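Local atomic coordinates of endo-pectate lyase (Erwinia chrysanthemi, PDB entry 3B4N), a protein that catalyses the calcium-dependent eliminative cleavage of pectate, a galacturonan of plant cell walls, and probably also acts on highly methylated pectins in an endo mode. Residues T138-S142 and P152-L156; T160-I166 and I184-E190; G171-I175 and C193-T198; G209-K215 and F241-H247. Where two conformers were deposited one is given. Residue numbers count along the deposited sequence, not the author numbering.

Contact 1: residues T138-S142 and P152-L156; sequences TIGTS and PLIIL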
loop_
_atom_site.group_PDB
_atom_site.type_symbol
_atom_site.label_atom_id
_atom_site.label_comp_id
_atom_site.label_asym_id
_atom_site.label_seq_id
_atom_site.Cartn_x
_atom_site.Cartn_y
_atom_site.Cartn_z
ATOM N N THR A 138 -7.899 7.806 12.633
ATOM C CA THR A 138 -7.421 8.654 11.549
ATOM C C THR A 138 -6.425 9.670 12.090
ATOM O O THR A 138 -6.597 10.192 13.194
ATOM C CB THR A 138 -8.581 9.456 10.903
ATOM O OG1 THR A 138 -9.493 8.559 10.268
ATOM C CG2 THR A 138 -8.044 10.454 9.871
ATOM N N ILE A 139 -5.371 9.931 11.326
ATOM C CA ILE A 139 -4.403 10.947 11.714
ATOM C C ILE A 139 -4.061 11.736 10.464
ATOM O O ILE A 139 -4.262 11.263 9.345
ATOM C CB ILE A 139 -3.100 10.366 12.315
ATOM C CG1 ILE A 139 -2.329 9.573 11.261
ATOM C CG2 ILE A 139 -3.428 9.531 13.549
ATOM C CD1 ILE A 139 -0.925 9.204 11.712
ATOM N N GLY A 140 -3.571 12.951 10.660
ATOM C CA GLY A 140 -3.204 13.782 9.533
ATOM C C GLY A 140 -2.813 15.154 10.020
ATOM O O GLY A 140 -3.173 15.550 11.130
ATOM N N THR A 141 -2.050 15.867 9.203
ATOM C CA THR A 141 -1.630 17.216 9.546
ATOM C C THR A 141 -2.035 18.105 8.372
ATOM O O THR A 141 -3.144 18.652 8.352
ATOM C CB THR A 141 -0.098 17.290 9.817
ATOM O OG1 THR A 141 0.625 16.715 8.722
ATOM C CG2 THR A 141 0.260 16.536 11.104
ATOM N N SER A 142 -1.171 18.209 7.371
ATOM C CA SER A 142 -1.468 19.039 6.211
ATOM C C SER A 142 -0.755 18.536 4.966
ATOM O O SER A 142 0.006 17.567 5.016
ATOM C CB SER A 142 -1.029 20.478 6.482
ATOM O OG SER A 142 0.366 20.521 6.742
ATOM N N PRO A 152 7.223 13.402 8.290
ATOM C CA PRO A 152 6.533 12.114 8.343
ATOM C C PRO A 152 5.504 12.178 9.467
ATOM O O PRO A 152 5.714 12.870 10.472
ATOM C CB PRO A 152 7.658 11.133 8.657
ATOM C CG PRO A 152 8.603 11.967 9.492
ATOM C CD PRO A 152 8.627 13.270 8.719
ATOM N N LEU A 153 4.388 11.486 9.289
ATOM C CA LEU A 153 3.342 11.440 10.303
ATOM C C LEU A 153 3.700 10.411 11.371
ATOM O O LEU A 153 3.391 10.587 12.550
ATOM C CB LEU A 153 2.008 11.058 9.676
ATOM C CG LEU A 153 1.387 12.060 8.701
ATOM C CD1 LEU A 153 0.162 11.447 8.054
ATOM C CD2 LEU A 153 1.026 13.338 9.454
ATOM N N ILE A 154 4.333 9.327 10.939
ATOM C CA ILE A 154 4.743 8.249 11.828
ATOM C C ILE A 154 6.132 7.804 11.413
ATOM O O ILE A 154 6.416 7.685 10.216
ATOM C CB ILE A 154 3.797 7.020 11.709
ATOM C CG1 ILE A 154 2.378 7.398 12.138
ATOM C CG2 ILE A 154 4.342 5.846 12.537
ATOM C CD1 ILE A 154 2.240 7.718 13.617
ATOM N N ILE A 155 6.993 7.567 12.396
ATOM C CA ILE A 155 8.349 7.100 12.151
ATOM C C ILE A 155 8.496 5.744 12.824
ATOM O O ILE A 155 8.202 5.588 14.018
ATOM C CB ILE A 155 9.404 8.058 12.735
ATOM C CG1 ILE A 155 9.318 9.413 12.035
ATOM C CG2 ILE A 155 10.798 7.465 12.560
ATOM C CD1 ILE A 155 10.244 10.446 12.610
ATOM N N LEU A 156 8.947 4.765 12.055
ATOM C CA LEU A 156 9.129 3.419 12.564
ATOM C C LEU A 156 10.618 3.081 12.586
ATOM O O LEU A 156 11.345 3.354 11.632
ATOM C CB LEU A 156 8.388 2.419 11.664
ATOM C CG LEU A 156 6.892 2.650 11.440
ATOM C CD1 LEU A 156 6.379 1.645 10.411
ATOM C CD2 LEU A 156 6.136 2.502 12.761
#
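Three aliphatic side chains meet where strand 138-139 faces the start of strand 154-157, with Gly140 and Leu153 the nearest backbones at 7.0 Å between their CA atoms. Ile139 stands in a p rotamer at chi1 with chi2 trans, which extends CD1 toward the other segment: this methyl sits 4.0 Å from Leu153 CB and 3.8 Å from Ile154 CG1. Leu153, in the m,t rotamer, points straight back; its CD2 packs 3.5 Å from Thr141 OG1 and 4.3 Å from Gly140 CA, while its CD1 turns to Ile166 of strand 164-166. Ile154 leaves the backbone sideways, yet its m chi1 brings CG1 within reach of Ile139. Thr141, chi1 p, lies over Leu153 and also touches Ala172. The contact rests mainly on aliphatic packing, with the Thr141 hydroxyl against a leucine methyl at its edge. The two strands belong to different sheets, and such aliphatic side chains meeting between sheets are characteristic of the hydrophobic interior of a right-handed parallel beta-helix, here near its N-terminal end.

Contact 2: residues T160-I166 and I184-E190; sequences TVKNLRI and IENVIWE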
loop_
_atom_site.group_PDB
_atom_site.type_symbol
_atom_site.label_atom_id
_atom_site.label_comp_id
_atom_site.label_asym_id
_atom_site.label_seq_id
_atom_site.Cartn_x
_atom_site.Cartn_y
_atom_site.Cartn_z
ATOM N N THR A 160 6.398 -1.962 13.836
ATOM C CA THR A 160 5.222 -2.228 13.022
ATOM C C THR A 160 4.061 -1.348 13.450
ATOM O O THR A 160 3.854 -1.116 14.641
ATOM C CB THR A 160 4.766 -3.707 13.165
ATOM O OG1 THR A 160 5.772 -4.567 12.625
ATOM C CG2 THR A 160 3.447 -3.950 12.424
ATOM N N VAL A 161 3.319 -0.831 12.479
ATOM C CA VAL A 161 2.135 -0.051 12.777
ATOM C C VAL A 161 1.001 -0.692 11.980
ATOM O O VAL A 161 1.200 -1.125 10.840
ATOM C CB VAL A 161 2.290 1.438 12.384
ATOM C CG1 VAL A 161 2.512 1.584 10.884
ATOM C CG2 VAL A 161 1.051 2.206 12.818
ATOM N N LYS A 162 -0.170 -0.814 12.588
ATOM C CA LYS A 162 -1.290 -1.402 11.866
ATOM C C LYS A 162 -2.617 -0.741 12.153
ATOM O O LYS A 162 -2.799 -0.116 13.201
ATOM C CB LYS A 162 -1.384 -2.908 12.129
ATOM C CG LYS A 162 -1.534 -3.321 13.570
ATOM C CD LYS A 162 -1.419 -4.843 13.669
ATOM C CE LYS A 162 -1.543 -5.348 15.087
ATOM N NZ LYS A 162 -1.335 -6.828 15.127
ATOM N N ASN A 163 -3.527 -0.858 11.187
ATOM C CA ASN A 163 -4.885 -0.330 11.280
ATOM C C ASN A 163 -4.894 1.176 11.498
ATOM O O ASN A 163 -5.310 1.666 12.547
ATOM C CB ASN A 163 -5.622 -1.021 12.431
ATOM C CG ASN A 163 -5.506 -2.528 12.376
ATOM O OD1 ASN A 163 -5.221 -3.174 13.387
ATOM N ND2 ASN A 163 -5.727 -3.096 11.210
ATOM N N LEU A 164 -4.453 1.913 10.489
ATOM C CA LEU A 164 -4.377 3.362 10.590
ATOM C C LEU A 164 -4.869 3.996 9.309
ATOM O O LEU A 164 -4.643 3.463 8.230
ATOM C CB LEU A 164 -2.924 3.772 10.838
ATOM C CG LEU A 164 -2.570 5.262 10.923
ATOM C CD1 LEU A 164 -3.181 5.878 12.182
ATOM C CD2 LEU A 164 -1.050 5.411 10.953
ATOM N N ARG A 165 -5.545 5.134 9.435
ATOM C CA ARG A 165 -6.038 5.859 8.278
ATOM C C ARG A 165 -5.363 7.218 8.258
ATOM O O ARG A 165 -5.256 7.888 9.285
ATOM C CB ARG A 165 -7.561 6.046 8.345
ATOM C CG ARG A 165 -8.173 6.644 7.073
ATOM C CD ARG A 165 -9.615 7.081 7.320
ATOM N NE ARG A 165 -10.411 6.008 7.906
ATOM C CZ ARG A 165 -11.022 5.055 7.210
ATOM N NH1 ARG A 165 -11.708 4.120 7.849
ATOM N NH2 ARG A 165 -10.970 5.046 5.884
ATOM N N ILE A 166 -4.892 7.604 7.078
ATOM C CA ILE A 166 -4.236 8.888 6.879
ATOM C C ILE A 166 -5.237 9.768 6.139
ATOM O O ILE A 166 -5.703 9.411 5.055
ATOM C CB ILE A 166 -2.956 8.732 6.021
ATOM C CG1 ILE A 166 -2.040 7.668 6.632
ATOM C CG2 ILE A 166 -2.234 10.076 5.909
ATOM C CD1 ILE A 166 -1.603 7.963 8.054
ATOM N N ILE A 184 4.126 -2.071 7.699
ATOM C CA ILE A 184 3.028 -1.114 7.616
ATOM C C ILE A 184 1.869 -2.001 7.179
ATOM O O ILE A 184 1.737 -2.371 6.012
ATOM C CB ILE A 184 3.387 -0.009 6.603
ATOM C CG1 ILE A 184 4.638 0.735 7.098
ATOM C CG2 ILE A 184 2.214 0.928 6.408
ATOM C CD1 ILE A 184 5.183 1.773 6.110
ATOM N N GLU A 185 1.035 -2.340 8.155
ATOM C CA GLU A 185 -0.045 -3.299 7.980
ATOM C C GLU A 185 -1.441 -2.707 8.060
ATOM O O GLU A 185 -1.818 -2.118 9.063
ATOM C CB GLU A 185 0.156 -4.380 9.046
ATOM C CG GLU A 185 -0.796 -5.541 9.031
ATOM C CD GLU A 185 -0.371 -6.617 10.012
ATOM O OE1 GLU A 185 -1.048 -7.663 10.080
ATOM O OE2 GLU A 185 0.644 -6.421 10.720
ATOM N N ASN A 186 -2.212 -2.896 7.002
ATOM C CA ASN A 186 -3.565 -2.363 6.920
ATOM C C ASN A 186 -3.649 -0.868 7.201
ATOM O O ASN A 186 -4.319 -0.426 8.134
ATOM C CB ASN A 186 -4.523 -3.109 7.845
ATOM C CG ASN A 186 -5.966 -2.799 7.517
ATOM O OD1 ASN A 186 -6.314 -2.632 6.342
ATOM N ND2 ASN A 186 -6.816 -2.723 8.537
ATOM N N VAL A 187 -2.953 -0.096 6.379
ATOM C CA VAL A 187 -2.987 1.351 6.497
ATOM C C VAL A 187 -3.742 1.852 5.270
ATOM O O VAL A 187 -3.619 1.293 4.178
ATOM C CB VAL A 187 -1.565 1.962 6.554
ATOM C CG1 VAL A 187 -1.651 3.484 6.428
ATOM C CG2 VAL A 187 -0.906 1.593 7.892
ATOM N N ILE A 188 -4.558 2.880 5.473
ATOM C CA ILE A 188 -5.346 3.455 4.391
ATOM C C ILE A 188 -4.944 4.908 4.220
ATOM O O ILE A 188 -4.979 5.674 5.178
ATOM C CB ILE A 188 -6.850 3.390 4.702
ATOM C CG1 ILE A 188 -7.293 1.927 4.773
ATOM C CG2 ILE A 188 -7.646 4.164 3.646
ATOM C CD1 ILE A 188 -8.774 1.739 5.068
ATOM N N TRP A 189 -4.521 5.262 3.011
ATOM C CA TRP A 189 -4.139 6.646 2.700
ATOM C C TRP A 189 -5.289 7.205 1.866
ATOM O O TRP A 189 -5.505 6.768 0.737
ATOM C CB TRP A 189 -2.849 6.684 1.873
ATOM C CG TRP A 189 -1.588 6.297 2.614
ATOM C CD1 TRP A 189 -0.645 7.143 3.123
ATOM C CD2 TRP A 189 -1.100 4.967 2.850
ATOM N NE1 TRP A 189 0.405 6.430 3.649
ATOM C CE2 TRP A 189 0.151 5.092 3.496
ATOM C CE3 TRP A 189 -1.596 3.685 2.574
ATOM C CZ2 TRP A 189 0.913 3.982 3.865
ATOM C CZ3 TRP A 189 -0.834 2.577 2.945
ATOM C CH2 TRP A 189 0.407 2.737 3.582
ATOM N N GLU A 190 -6.023 8.172 2.409
ATOM C CA GLU A 190 -7.170 8.740 1.692
ATOM C C GLU A 190 -6.809 9.579 0.456
ATOM O O GLU A 190 -7.611 9.708 -0.475
ATOM C CB GLU A 190 -8.050 9.527 2.670
ATOM C CG GLU A 190 -8.805 8.638 3.684
ATOM C CD GLU A 190 -9.870 7.743 3.047
ATOM O OE1 GLU A 190 -10.453 8.137 2.015
ATOM O OE2 GLU A 190 -10.149 6.649 3.590
#
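Arg165 NH2 forms a salt bridge with Glu190 OE2 at 2.9 Å, while Glu190 OE1 is engaged by Lys29 of the N-terminal part of the chain. Parallel backbone bonding carries the rest of the polar work. Glu185 N donates to Val161 O (3.0 Å) and Asn163 N to Glu185 O (3.0 Å); beyond the corner, Ile188 N reaches Leu164 O (2.8 Å), Ile166 N reaches Ile188 O (2.7 Å) and Glu190 N reaches Ile166 O (2.9 Å). Leu164 N to Asn186 O, at 3.3 Å, is weak. Both segments bend sharply at an asparagine, Asn163 and Asn186, with positive phi and psi, as in the T2 turns of pectate lyases, so consecutive coils turn in step. Inward, Val161 lies beside Ile184 and Leu164 beside Val187, and Ile166 CG1 lies over the Trp189 indole in a CH-pi contact, 4.2 Å from the centroid of its five-membered ring. Strands 164-166 and 187-189 run 4.7 Å apart at 11°. Strands 131-133 and 138-139 adjoin the 160-166 coil, strands 203-207 and 210-213 follow beyond 184-190, and strand 22-29 packs on the outward face through Met25, which touches Arg165, Asn186 and Ile188.

Contact 3: residues G171-I175 and C193-T198; sequences GADGI and CEDAAT. Unlike the reference sequence in segment 171-175: Gly171 (reference Arg). With ZN (zinc ion), chain D; ZN (zinc ion), chain F.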
loop_
_atom_site.group_PDB
_atom_site.type_symbol
_atom_site.label_atom_id
_atom_site.label_comp_id
_atom_site.label_asym_id
_atom_site.label_seq_id
_atom_site.Cartn_x
_atom_site.Cartn_y
_atom_site.Cartn_z
ATOM N N GLY A 171 -1.859 14.202 4.575
ATOM C CA GLY A 171 -0.908 13.122 4.371
ATOM C C GLY A 171 0.564 13.434 4.566
ATOM O O GLY A 171 1.371 12.512 4.721
ATOM N N ALA A 172 0.919 14.719 4.558
ATOM C CA ALA A 172 2.303 15.169 4.728
ATOM C C ALA A 172 3.313 14.240 4.054
ATOM O O ALA A 172 3.217 14.001 2.847
ATOM C CB ALA A 172 2.620 15.333 6.214
ATOM N N ASP A 173 4.283 13.719 4.803
ATOM C CA ASP A 173 5.255 12.811 4.197
ATOM C C ASP A 173 5.046 11.352 4.616
ATOM O O ASP A 173 6.000 10.588 4.782
ATOM C CB ASP A 173 6.695 13.232 4.494
ATOM C CG ASP A 173 7.678 12.607 3.528
ATOM O OD1 ASP A 173 8.857 12.431 3.874
ATOM O OD2 ASP A 173 7.261 12.292 2.397
ATOM N N GLY A 174 3.786 10.990 4.821
ATOM C CA GLY A 174 3.455 9.612 5.146
ATOM C C GLY A 174 4.152 8.933 6.304
ATOM O O GLY A 174 4.336 9.520 7.368
ATOM N N ILE A 175 4.533 7.678 6.090
ATOM C CA ILE A 175 5.171 6.867 7.124
ATOM C C ILE A 175 6.604 6.505 6.767
ATOM O O ILE A 175 6.860 5.993 5.684
ATOM C CB ILE A 175 4.375 5.559 7.344
ATOM C CG1 ILE A 175 2.918 5.899 7.673
ATOM C CG2 ILE A 175 5.029 4.717 8.433
ATOM C CD1 ILE A 175 2.010 4.680 7.831
ATOM N N CYS A 193 -0.038 12.308 0.008
ATOM C CA CYS A 193 0.503 13.651 -0.141
ATOM C C CYS A 193 1.840 13.530 -0.892
ATOM O O CYS A 193 1.836 13.308 -2.104
ATOM C CB CYS A 193 0.661 14.307 1.238
ATOM S SG CYS A 193 1.286 16.014 1.174
ATOM N N GLU A 194 2.977 13.634 -0.209
ATOM C CA GLU A 194 4.265 13.523 -0.908
ATOM C C GLU A 194 4.453 12.105 -1.442
ATOM O O GLU A 194 4.845 11.891 -2.591
ATOM C CB GLU A 194 5.419 13.873 0.031
ATOM C CG GLU A 194 5.496 15.341 0.424
ATOM C CD GLU A 194 5.688 16.269 -0.768
ATOM O OE1 GLU A 194 6.380 15.878 -1.734
ATOM O OE2 GLU A 194 5.161 17.401 -0.733
ATOM N N ASP A 195 4.183 11.139 -0.575
ATOM C CA ASP A 195 4.268 9.721 -0.899
ATOM C C ASP A 195 3.629 9.008 0.277
ATOM O O ASP A 195 3.317 9.641 1.280
ATOM C CB ASP A 195 5.730 9.275 -1.113
ATOM C CG ASP A 195 6.699 9.918 -0.137
ATOM O OD1 ASP A 195 7.458 10.817 -0.549
ATOM O OD2 ASP A 195 6.704 9.526 1.039
ATOM N N ALA A 196 3.427 7.699 0.163
ATOM C CA ALA A 196 2.778 6.931 1.230
ATOM C C ALA A 196 3.720 6.438 2.332
ATOM O O ALA A 196 3.426 6.589 3.527
ATOM C CB ALA A 196 2.029 5.738 0.620
ATOM N N ALA A 197 4.831 5.827 1.932
ATOM C CA ALA A 197 5.813 5.299 2.876
ATOM C C ALA A 197 7.193 5.428 2.266
ATOM O O ALA A 197 7.353 5.379 1.043
ATOM C CB ALA A 197 5.510 3.839 3.191
ATOM N N THR A 198 8.190 5.571 3.132
ATOM C CA THR A 198 9.577 5.762 2.724
ATOM C C THR A 198 10.490 4.762 3.409
ATOM O O THR A 198 10.497 4.653 4.635
ATOM C CB THR A 198 10.053 7.190 3.089
ATOM O OG1 THR A 198 9.166 8.151 2.508
ATOM C CG2 THR A 198 11.474 7.436 2.607
HETATM ZN ZN ZN D . 8.426 11.507 0.970
HETATM ZN ZN ZN F . 10.272 11.262 3.764
HETATM O O HOH W 1 0.985 10.841 2.292
HETATM O O HOH W 2 6.674 8.401 3.367
HETATM O O HOH W 3 9.872 10.489 1.480
HETATM O O HOH W 4 9.365 13.064 0.249
#
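A zinc site on two successive coils of the beta-helix joins these loops, with Asp173 and Asp195 supplying the carboxylates. The zinc ion of chain D is bound by Asp173 OD2 at 2.0 Å, Asp195 OD1 at 1.9 Å and waters 3 and 4. Asp173 OD1 binds the zinc ion of chain F at 1.8 Å, a site His176 helps to form, and water 3 bridges the two metals. Asp173 is held in a type II' turn from Gly171 to Gly174, closed by Gly174 N to Gly171 O at 2.9 Å. Backbone bonds fix the coils to one another: Glu194 N to Ala172 O (3.1 Å), Ile175 N to Ala196 O (3.0 Å) and Thr198 N to Ile175 O (2.9 Å), the last two flanking the parallel bridge of Ile175 with Ala197. Water 1 donates to Gly171 O and Asp195 O and accepts from Cys193 N. Gly174 leaves no room for a CB, which would run into Ala196 O. Asp173 OD2 and Asp195 OD2 are acceptors 3.1 Å apart without a hydrogen bond; such crowding of carboxylates is offset by the zinc they share and by Lys224, whose NZ bonds Asp195 OD1.

Contact 4: residues G209-K215 and F241-H247; sequences GIAHNAK and FTLTGEH. With CA (calcium ion), chain C.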
loop_
_atom_site.group_PDB
_atom_site.type_symbol
_atom_site.label_atom_id
_atom_site.label_comp_id
_atom_site.label_asym_id
_atom_site.label_seq_id
_atom_site.Cartn_x
_atom_site.Cartn_y
_atom_site.Cartn_z
ATOM N N GLY A 209 -3.565 -2.913 2.913
ATOM C CA GLY A 209 -3.683 -1.465 2.898
ATOM C C GLY A 209 -4.327 -1.001 1.600
ATOM O O GLY A 209 -4.360 -1.735 0.610
ATOM N N ILE A 210 -4.834 0.227 1.607
ATOM C CA ILE A 210 -5.480 0.817 0.435
ATOM C C ILE A 210 -4.910 2.222 0.308
ATOM O O ILE A 210 -4.986 2.993 1.258
ATOM C CB ILE A 210 -7.013 0.926 0.627
ATOM C CG1 ILE A 210 -7.627 -0.458 0.882
ATOM C CG2 ILE A 210 -7.636 1.572 -0.602
ATOM C CD1 ILE A 210 -7.648 -1.372 -0.311
ATOM N N ALA A 211 -4.321 2.548 -0.840
ATOM C CA ALA A 211 -3.749 3.874 -1.031
ATOM C C ALA A 211 -4.383 4.585 -2.218
ATOM O O ALA A 211 -4.269 4.151 -3.359
ATOM C CB ALA A 211 -2.237 3.776 -1.221
ATOM N N HIS A 212 -5.037 5.698 -1.928
ATOM C CA HIS A 212 -5.695 6.475 -2.951
ATOM C C HIS A 212 -4.870 7.688 -3.350
ATOM O O HIS A 212 -4.151 8.261 -2.541
ATOM C CB HIS A 212 -7.052 6.962 -2.426
ATOM C CG HIS A 212 -7.877 7.678 -3.450
ATOM N ND1 HIS A 212 -8.449 7.031 -4.523
ATOM C CD2 HIS A 212 -8.226 8.982 -3.564
ATOM C CE1 HIS A 212 -9.118 7.904 -5.254
ATOM N NE2 HIS A 212 -8.999 9.095 -4.695
ATOM N N ASN A 213 -4.936 8.041 -4.624
ATOM C CA ASN A 213 -4.303 9.271 -5.067
ATOM C C ASN A 213 -5.191 9.775 -6.188
ATOM O O ASN A 213 -5.968 9.016 -6.755
ATOM C CB ASN A 213 -2.856 9.083 -5.536
ATOM C CG ASN A 213 -2.012 10.322 -5.243
ATOM O OD1 ASN A 213 -2.557 11.386 -4.940
ATOM N ND2 ASN A 213 -0.691 10.196 -5.334
ATOM N N ALA A 214 -5.105 11.058 -6.494
ATOM C CA ALA A 214 -5.966 11.591 -7.536
ATOM C C ALA A 214 -5.318 12.719 -8.296
ATOM O O ALA A 214 -4.524 13.480 -7.746
ATOM C CB ALA A 214 -7.274 12.075 -6.926
ATOM N N LYS A 215 -5.658 12.817 -9.574
ATOM C CA LYS A 215 -5.138 13.900 -10.381
ATOM C C LYS A 215 -5.789 15.148 -9.797
ATOM O O LYS A 215 -6.987 15.149 -9.491
ATOM C CB LYS A 215 -5.538 13.713 -11.846
ATOM C CG LYS A 215 -5.202 14.899 -12.744
ATOM C CD LYS A 215 -5.357 14.549 -14.218
ATOM C CE LYS A 215 -4.143 13.786 -14.754
ATOM N NZ LYS A 215 -3.865 12.508 -14.035
ATOM N N PHE A 241 -2.076 -5.215 -1.389
ATOM C CA PHE A 241 -2.043 -3.764 -1.197
ATOM C C PHE A 241 -2.739 -3.229 -2.451
ATOM O O PHE A 241 -2.397 -3.612 -3.572
ATOM C CB PHE A 241 -0.576 -3.332 -1.155
ATOM C CG PHE A 241 -0.355 -1.846 -1.087
ATOM C CD1 PHE A 241 -1.043 -1.050 -0.177
ATOM C CD2 PHE A 241 0.621 -1.255 -1.883
ATOM C CE1 PHE A 241 -0.760 0.315 -0.054
ATOM C CE2 PHE A 241 0.915 0.115 -1.765
ATOM C CZ PHE A 241 0.224 0.889 -0.853
ATOM N N THR A 242 -3.715 -2.353 -2.261
ATOM C CA THR A 242 -4.497 -1.841 -3.378
ATOM C C THR A 242 -4.378 -0.353 -3.592
ATOM O O THR A 242 -4.502 0.427 -2.650
ATOM C CB THR A 242 -5.976 -2.185 -3.166
ATOM O OG1 THR A 242 -6.118 -3.606 -3.146
ATOM C CG2 THR A 242 -6.856 -1.598 -4.272
ATOM N N LEU A 243 -4.142 0.024 -4.843
ATOM C CA LEU A 243 -4.044 1.425 -5.216
ATOM C C LEU A 243 -5.335 1.807 -5.916
ATOM O O LEU A 243 -5.800 1.088 -6.803
ATOM C CB LEU A 243 -2.873 1.668 -6.172
ATOM C CG LEU A 243 -1.471 1.311 -5.670
ATOM C CD1 LEU A 243 -0.453 1.780 -6.682
ATOM C CD2 LEU A 243 -1.212 1.947 -4.314
ATOM N N THR A 244 -5.914 2.929 -5.510
ATOM C CA THR A 244 -7.150 3.408 -6.121
ATOM C C THR A 244 -6.927 4.816 -6.649
ATOM O O THR A 244 -6.040 5.536 -6.192
ATOM C CB THR A 244 -8.313 3.424 -5.101
ATOM O OG1 THR A 244 -8.023 4.346 -4.047
ATOM C CG2 THR A 244 -8.512 2.046 -4.505
ATOM N N GLY A 245 -7.733 5.209 -7.625
ATOM C CA GLY A 245 -7.585 6.543 -8.174
ATOM C C GLY A 245 -6.560 6.620 -9.288
ATOM O O GLY A 245 -6.499 5.732 -10.142
ATOM N N GLU A 246 -5.775 7.694 -9.284
ATOM C CA GLU A 246 -4.738 7.928 -10.287
ATOM C C GLU A 246 -3.397 8.030 -9.566
ATOM O O GLU A 246 -3.251 8.830 -8.643
ATOM C CB GLU A 246 -5.001 9.237 -11.045
ATOM C CG GLU A 246 -6.308 9.294 -11.837
ATOM C CD GLU A 246 -7.509 9.633 -10.980
ATOM O OE1 GLU A 246 -7.464 10.658 -10.266
ATOM O OE2 GLU A 246 -8.504 8.879 -11.026
ATOM N N HIS A 247 -2.419 7.241 -10.010
ATOM C CA HIS A 247 -1.091 7.202 -9.401
ATOM C C HIS A 247 0.052 7.426 -10.381
ATOM O O HIS A 247 -0.101 7.241 -11.592
ATOM C CB HIS A 247 -0.885 5.845 -8.741
ATOM C CG HIS A 247 -1.723 5.639 -7.523
ATOM N ND1 HIS A 247 -1.229 5.810 -6.249
ATOM C CD2 HIS A 247 -3.026 5.301 -7.381
ATOM C CE1 HIS A 247 -2.191 5.584 -5.372
ATOM N NE2 HIS A 247 -3.292 5.271 -6.035
HETATM CA CA CA C . -2.266 13.325 -3.723
HETATM O O HOH W 5 0.628 7.944 -6.541
HETATM O O HOH W 6 0.100 13.242 -4.264
HETATM O O HOH W 7 -2.717 14.389 -5.805
#
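His247 lays one face of its imidazole over Asn213 CB, a CH-pi contact in which CB is 3.7 Å from the ring centroid. The strands are consecutive parallel rungs of the right-handed beta-helix, 210-213 and 241-244 lying 4.7 Å apart. Thr242 N bonds Gly209 O (3.0 Å), Ala211 N bonds Thr242 O (2.8 Å), Thr244 N bonds Ala211 O (3.0 Å), Asn213 N bonds Thr244 O (3.2 Å) and Glu246 N bonds Asn213 O (2.9 Å). On the inner face Ala211 CB meets Phe241 CZ (3.8 Å) and Leu243 CD2 (3.7 Å); on the other, His212 ND1 and Thr244 OG1 share a hydrogen bond of 2.8 Å. At the corner, Gly245 CA rests 3.3 Å from Asn213 O, where a side chain would clash. Water 5 links Asn213 ND2 with His247 ND1. Asp191, Ile192 and Tyr218, with waters 6 and 7, complete the calcium site to which Asn213 OD1 binds at 2.3 Å.

In the fold
All four contacts are largely buried in one parallel beta-helix; contacts 2 and 3 have no exposed residue among those touching, while contacts 1 and 4 each reach the surface at one, Thr141 and Lys215. Contact 1 spans the interior between two sheets and is mainly apolar, whereas contacts 2 and 4 join successive coils by parallel backbone hydrogen bonds that continue round a corner of the helix. The latter two are adjacent: strand 181-189 pairs with 210-213, and Trp189 packs against Phe241. Contact 3, in loops leading to the other sheet, touches contact 1 through Leu153 and Gly174 and contact 2 through Ile184 and Ala197. Metals separate the chemistry: zinc in contact 3, calcium in contact 4, and in contact 2 a salt bridge at the C-terminal end of its segments.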